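Local coordinates for protein endo-1,4-beta-xylanase (Bacteroides thetaiotaomicron VPI-5482, PDB 3KST) that probably hydrolyses glycosidic bonds in xylan-type plant polysaccharides, as a calcium-containing member of glycoside hydrolase family 43, at residues 180-192 / 204-218. Sequence-based numbering, arbitrary orientation.
Sequences SWELLQGKVAEGP and IYSANHYENKGYGVG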
# COMPACT_ATOMS: atom_id res chain seq x y z
N SER A 180 -17.70 -2.36 -14.66
CA SER A 180 -17.35 -1.25 -15.57
C SER A 180 -16.24 -0.30 -15.10
O SER A 180 -15.26 -0.10 -15.82
CB SER A 180 -18.60 -0.43 -15.92
OG SER A 180 -18.23 0.70 -16.68
N TRP A 181 -16.38 0.25 -13.89
CA TRP A 181 -15.39 1.20 -13.35
C TRP A 181 -13.99 0.59 -13.21
O TRP A 181 -13.01 1.32 -13.25
CB TRP A 181 -15.81 1.81 -12.00
CG TRP A 181 -15.59 0.95 -10.76
CD1 TRP A 181 -16.50 0.13 -10.14
CD2 TRP A 181 -14.39 0.87 -9.97
NE1 TRP A 181 -15.93 -0.47 -9.05
CE2 TRP A 181 -14.65 -0.03 -8.91
CE3 TRP A 181 -13.11 1.45 -10.09
CZ2 TRP A 181 -13.67 -0.36 -7.95
CZ3 TRP A 181 -12.15 1.15 -9.13
CH2 TRP A 181 -12.44 0.25 -8.08
N GLU A 182 -13.95 -0.74 -13.04
CA GLU A 182 -12.70 -1.52 -12.94
C GLU A 182 -12.07 -1.92 -14.28
O GLU A 182 -11.01 -2.54 -14.28
CB GLU A 182 -12.97 -2.85 -12.19
CG GLU A 182 -13.52 -2.71 -10.80
CD GLU A 182 -13.98 -4.01 -10.19
OE1 GLU A 182 -14.36 -4.96 -10.94
OE2 GLU A 182 -14.03 -4.05 -8.95
N LEU A 183 -12.74 -1.64 -15.41
CA LEU A 183 -12.31 -2.00 -16.74
C LEU A 183 -12.28 -0.78 -17.69
O LEU A 183 -12.73 -0.86 -18.84
CB LEU A 183 -13.23 -3.13 -17.29
CG LEU A 183 -13.26 -4.43 -16.46
CD1 LEU A 183 -14.39 -5.35 -16.89
CD2 LEU A 183 -11.92 -5.12 -16.53
N LEU A 184 -11.77 0.34 -17.19
CA LEU A 184 -11.51 1.51 -18.01
C LEU A 184 -10.24 1.29 -18.87
O LEU A 184 -10.20 1.73 -20.02
CB LEU A 184 -11.41 2.78 -17.16
CG LEU A 184 -12.67 3.31 -16.47
CD1 LEU A 184 -12.28 4.36 -15.42
CD2 LEU A 184 -13.69 3.90 -17.48
N GLN A 185 -9.21 0.64 -18.33
CA GLN A 185 -7.98 0.36 -19.07
C GLN A 185 -7.31 -0.91 -18.55
O GLN A 185 -7.05 -0.99 -17.36
CB GLN A 185 -7.02 1.55 -18.97
CG GLN A 185 -5.75 1.37 -19.73
CD GLN A 185 -4.87 2.62 -19.74
OE1 GLN A 185 -5.36 3.75 -19.65
NE2 GLN A 185 -3.57 2.42 -19.87
N GLY A 186 -7.07 -1.88 -19.42
CA GLY A 186 -6.47 -3.14 -19.02
C GLY A 186 -7.41 -3.94 -18.14
O GLY A 186 -8.61 -3.65 -18.06
N LYS A 187 -6.86 -4.96 -17.48
CA LYS A 187 -7.61 -5.83 -16.56
C LYS A 187 -6.71 -5.89 -15.33
O LYS A 187 -5.78 -6.69 -15.28
CB LYS A 187 -7.86 -7.19 -17.20
CG LYS A 187 -8.76 -8.06 -16.38
CD LYS A 187 -9.08 -9.38 -17.04
CE LYS A 187 -10.08 -10.15 -16.22
NZ LYS A 187 -10.63 -11.37 -16.86
N VAL A 188 -6.99 -5.02 -14.36
CA VAL A 188 -6.13 -4.81 -13.20
C VAL A 188 -6.87 -4.59 -11.89
O VAL A 188 -7.71 -3.70 -11.83
CB VAL A 188 -5.23 -3.53 -13.42
CG1 VAL A 188 -4.38 -3.18 -12.16
CG2 VAL A 188 -4.33 -3.69 -14.66
N ALA A 189 -6.59 -5.42 -10.89
CA ALA A 189 -7.05 -5.28 -9.51
C ALA A 189 -5.72 -5.43 -8.75
O ALA A 189 -4.95 -6.39 -8.99
CB ALA A 189 -8.01 -6.38 -9.14
N GLU A 190 -5.39 -4.46 -7.91
CA GLU A 190 -4.06 -4.43 -7.27
C GLU A 190 -4.05 -3.52 -6.06
O GLU A 190 -5.10 -3.02 -5.63
CB GLU A 190 -3.01 -3.98 -8.30
CG GLU A 190 -3.15 -2.52 -8.79
CD GLU A 190 -2.11 -2.11 -9.85
OE1 GLU A 190 -1.48 -2.99 -10.48
OE2 GLU A 190 -1.95 -0.89 -10.06
N GLY A 191 -2.84 -3.32 -5.50
CA GLY A 191 -2.62 -2.49 -4.34
C GLY A 191 -3.54 -2.83 -3.18
O GLY A 191 -4.21 -1.95 -2.66
N PRO A 192 -3.63 -4.13 -2.78
CA PRO A 192 -4.47 -4.51 -1.65
C PRO A 192 -4.11 -3.89 -0.28
O PRO A 192 -2.95 -3.56 -0.00
CB PRO A 192 -4.27 -6.04 -1.59
CG PRO A 192 -2.93 -6.24 -2.08
CD PRO A 192 -2.79 -5.27 -3.22
N ILE A 204 -9.45 -3.60 0.66
CA ILE A 204 -9.49 -2.32 -0.04
C ILE A 204 -8.40 -2.36 -1.16
O ILE A 204 -7.20 -2.65 -0.90
CB ILE A 204 -9.29 -1.16 0.99
CG1 ILE A 204 -10.21 -1.35 2.22
CG2 ILE A 204 -9.55 0.15 0.30
CD1 ILE A 204 -9.68 -0.75 3.50
N TYR A 205 -8.82 -2.12 -2.40
CA TYR A 205 -7.96 -2.30 -3.56
C TYR A 205 -8.13 -1.23 -4.61
O TYR A 205 -9.13 -0.48 -4.58
CB TYR A 205 -8.26 -3.70 -4.18
CG TYR A 205 -9.67 -3.81 -4.74
CD1 TYR A 205 -10.74 -4.25 -3.93
CD2 TYR A 205 -9.94 -3.47 -6.07
CE1 TYR A 205 -12.06 -4.32 -4.46
CE2 TYR A 205 -11.26 -3.53 -6.60
CZ TYR A 205 -12.30 -3.98 -5.78
OH TYR A 205 -13.59 -4.04 -6.26
N SER A 206 -7.19 -1.21 -5.55
CA SER A 206 -7.25 -0.31 -6.71
C SER A 206 -7.48 -1.10 -8.01
O SER A 206 -7.05 -2.24 -8.14
CB SER A 206 -5.96 0.51 -6.82
OG SER A 206 -5.70 1.27 -5.65
N ALA A 207 -8.20 -0.50 -8.96
CA ALA A 207 -8.43 -1.10 -10.29
C ALA A 207 -8.07 -0.13 -11.41
O ALA A 207 -8.09 1.11 -11.20
CB ALA A 207 -9.88 -1.65 -10.43
N ASN A 208 -7.75 -0.73 -12.57
CA ASN A 208 -7.28 -0.10 -13.82
C ASN A 208 -5.80 0.09 -13.84
O ASN A 208 -5.14 0.07 -12.77
CB ASN A 208 -7.99 1.22 -14.15
CG ASN A 208 -9.43 1.03 -14.31
OD1 ASN A 208 -9.87 0.37 -15.26
ND2 ASN A 208 -10.22 1.57 -13.38
N HIS A 209 -5.24 0.16 -15.05
CA HIS A 209 -3.82 0.51 -15.21
C HIS A 209 -3.62 1.87 -14.51
O HIS A 209 -4.43 2.78 -14.70
CB HIS A 209 -3.47 0.65 -16.69
CG HIS A 209 -2.00 0.63 -16.97
ND1 HIS A 209 -1.15 1.65 -16.62
CD2 HIS A 209 -1.24 -0.29 -17.62
CE1 HIS A 209 0.08 1.35 -17.00
NE2 HIS A 209 0.05 0.20 -17.64
N TYR A 210 -2.57 2.01 -13.71
CA TYR A 210 -2.32 3.27 -12.95
C TYR A 210 -2.26 4.53 -13.83
O TYR A 210 -2.54 5.64 -13.36
CB TYR A 210 -1.08 3.15 -12.04
CG TYR A 210 0.25 3.31 -12.72
CD1 TYR A 210 0.81 4.60 -12.94
CD2 TYR A 210 0.97 2.20 -13.16
CE1 TYR A 210 2.05 4.76 -13.59
CE2 TYR A 210 2.22 2.35 -13.82
CZ TYR A 210 2.75 3.63 -14.01
OH TYR A 210 3.96 3.76 -14.63
N GLU A 211 -1.84 4.35 -15.09
CA GLU A 211 -1.77 5.45 -16.05
C GLU A 211 -3.12 6.04 -16.44
O GLU A 211 -3.16 7.14 -16.97
CB GLU A 211 -1.00 5.01 -17.29
CG GLU A 211 0.50 4.82 -17.00
CD GLU A 211 1.33 4.51 -18.23
OE1 GLU A 211 0.77 4.30 -19.34
OE2 GLU A 211 2.58 4.49 -18.06
N ASN A 212 -4.21 5.32 -16.20
CA ASN A 212 -5.54 5.82 -16.55
C ASN A 212 -5.99 6.88 -15.55
O ASN A 212 -5.82 6.70 -14.34
CB ASN A 212 -6.58 4.69 -16.56
CG ASN A 212 -7.80 5.05 -17.38
OD1 ASN A 212 -8.77 5.51 -16.84
ND2 ASN A 212 -7.71 4.88 -18.69
N LYS A 213 -6.61 7.97 -16.03
CA LYS A 213 -7.15 8.98 -15.10
C LYS A 213 -8.22 8.43 -14.15
O LYS A 213 -8.47 9.03 -13.12
CB LYS A 213 -7.72 10.22 -15.83
CG LYS A 213 -6.67 11.01 -16.52
CD LYS A 213 -7.30 12.07 -17.40
CE LYS A 213 -6.27 12.90 -18.08
NZ LYS A 213 -6.93 13.76 -19.08
N GLY A 214 -8.85 7.32 -14.56
CA GLY A 214 -9.85 6.58 -13.83
C GLY A 214 -9.35 5.49 -12.90
O GLY A 214 -10.18 4.68 -12.39
N TYR A 215 -8.02 5.43 -12.67
CA TYR A 215 -7.47 4.60 -11.58
C TYR A 215 -8.31 4.97 -10.35
O TYR A 215 -8.57 6.18 -10.10
CB TYR A 215 -6.01 4.93 -11.30
CG TYR A 215 -5.17 3.90 -10.55
CD1 TYR A 215 -5.13 2.56 -10.96
CD2 TYR A 215 -4.29 4.29 -9.55
CE1 TYR A 215 -4.30 1.61 -10.30
CE2 TYR A 215 -3.46 3.35 -8.88
CZ TYR A 215 -3.48 2.02 -9.28
OH TYR A 215 -2.67 1.13 -8.65
N GLY A 216 -8.76 3.95 -9.61
CA GLY A 216 -9.62 4.18 -8.46
C GLY A 216 -9.59 3.09 -7.43
O GLY A 216 -9.09 2.01 -7.68
N VAL A 217 -10.13 3.42 -6.25
CA VAL A 217 -10.15 2.53 -5.11
C VAL A 217 -11.55 2.02 -4.80
O VAL A 217 -12.52 2.79 -4.78
CB VAL A 217 -9.62 3.25 -3.86
CG1 VAL A 217 -9.67 2.33 -2.60
CG2 VAL A 217 -8.17 3.76 -4.11
N GLY A 218 -11.64 0.73 -4.48
CA GLY A 218 -12.90 0.12 -4.05
C GLY A 218 -12.61 -0.88 -2.95
O GLY A 218 -11.43 -1.09 -2.59
O HOH W 1 -1.41 4.34 -20.83
O HOH W 2 -1.27 -0.52 -12.65
O HOH W 3 -5.23 0.45 -3.22
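Trp181 points the six-membered end of its indole at strand 216-218, CZ3 lying 3.8 Å from Ala207 CB and the ring edge meeting Gly216 O; Gly216 and Gly218, lacking side chains, leave room for it to approach the backbone. Beside it the OH of Tyr205 donates to Glu182 OE2 (2.7 Å), while CB and CG of Glu182 rest on the small Ala207 methyl. Asn208 suits its place because one amide serves both polarities: ND2 gives a nearly straight bond to Trp181 O (2.8 Å, 171°), while OD1 accepts from Leu184 N and Gln185 N, both on the same face of its plane, tying down the 3-10 segment and following loop. Asn212 ND2 donates to Gln185 OE1 (2.8 Å), the amide planes nearly perpendicular. Glu190, the predicted proton donor, projects to the sheet face opposite Ala189 and Ala207. With CG between its backbone N and carbonyl carbon (chi1 66°), its extended chain lets OE2 accept from Tyr215 OH (2.6 Å) through its anti lone pair, probably helping orient the carboxylate near Asp130. Antiparallel Glu190-Ser206 pairing joins strands 189-197 and 200-207 as a hairpin; 216-222 continues this four-stranded blade of the family's five-bladed beta-propeller, and strand 152-158 of another sheet touches Val188 and Pro192.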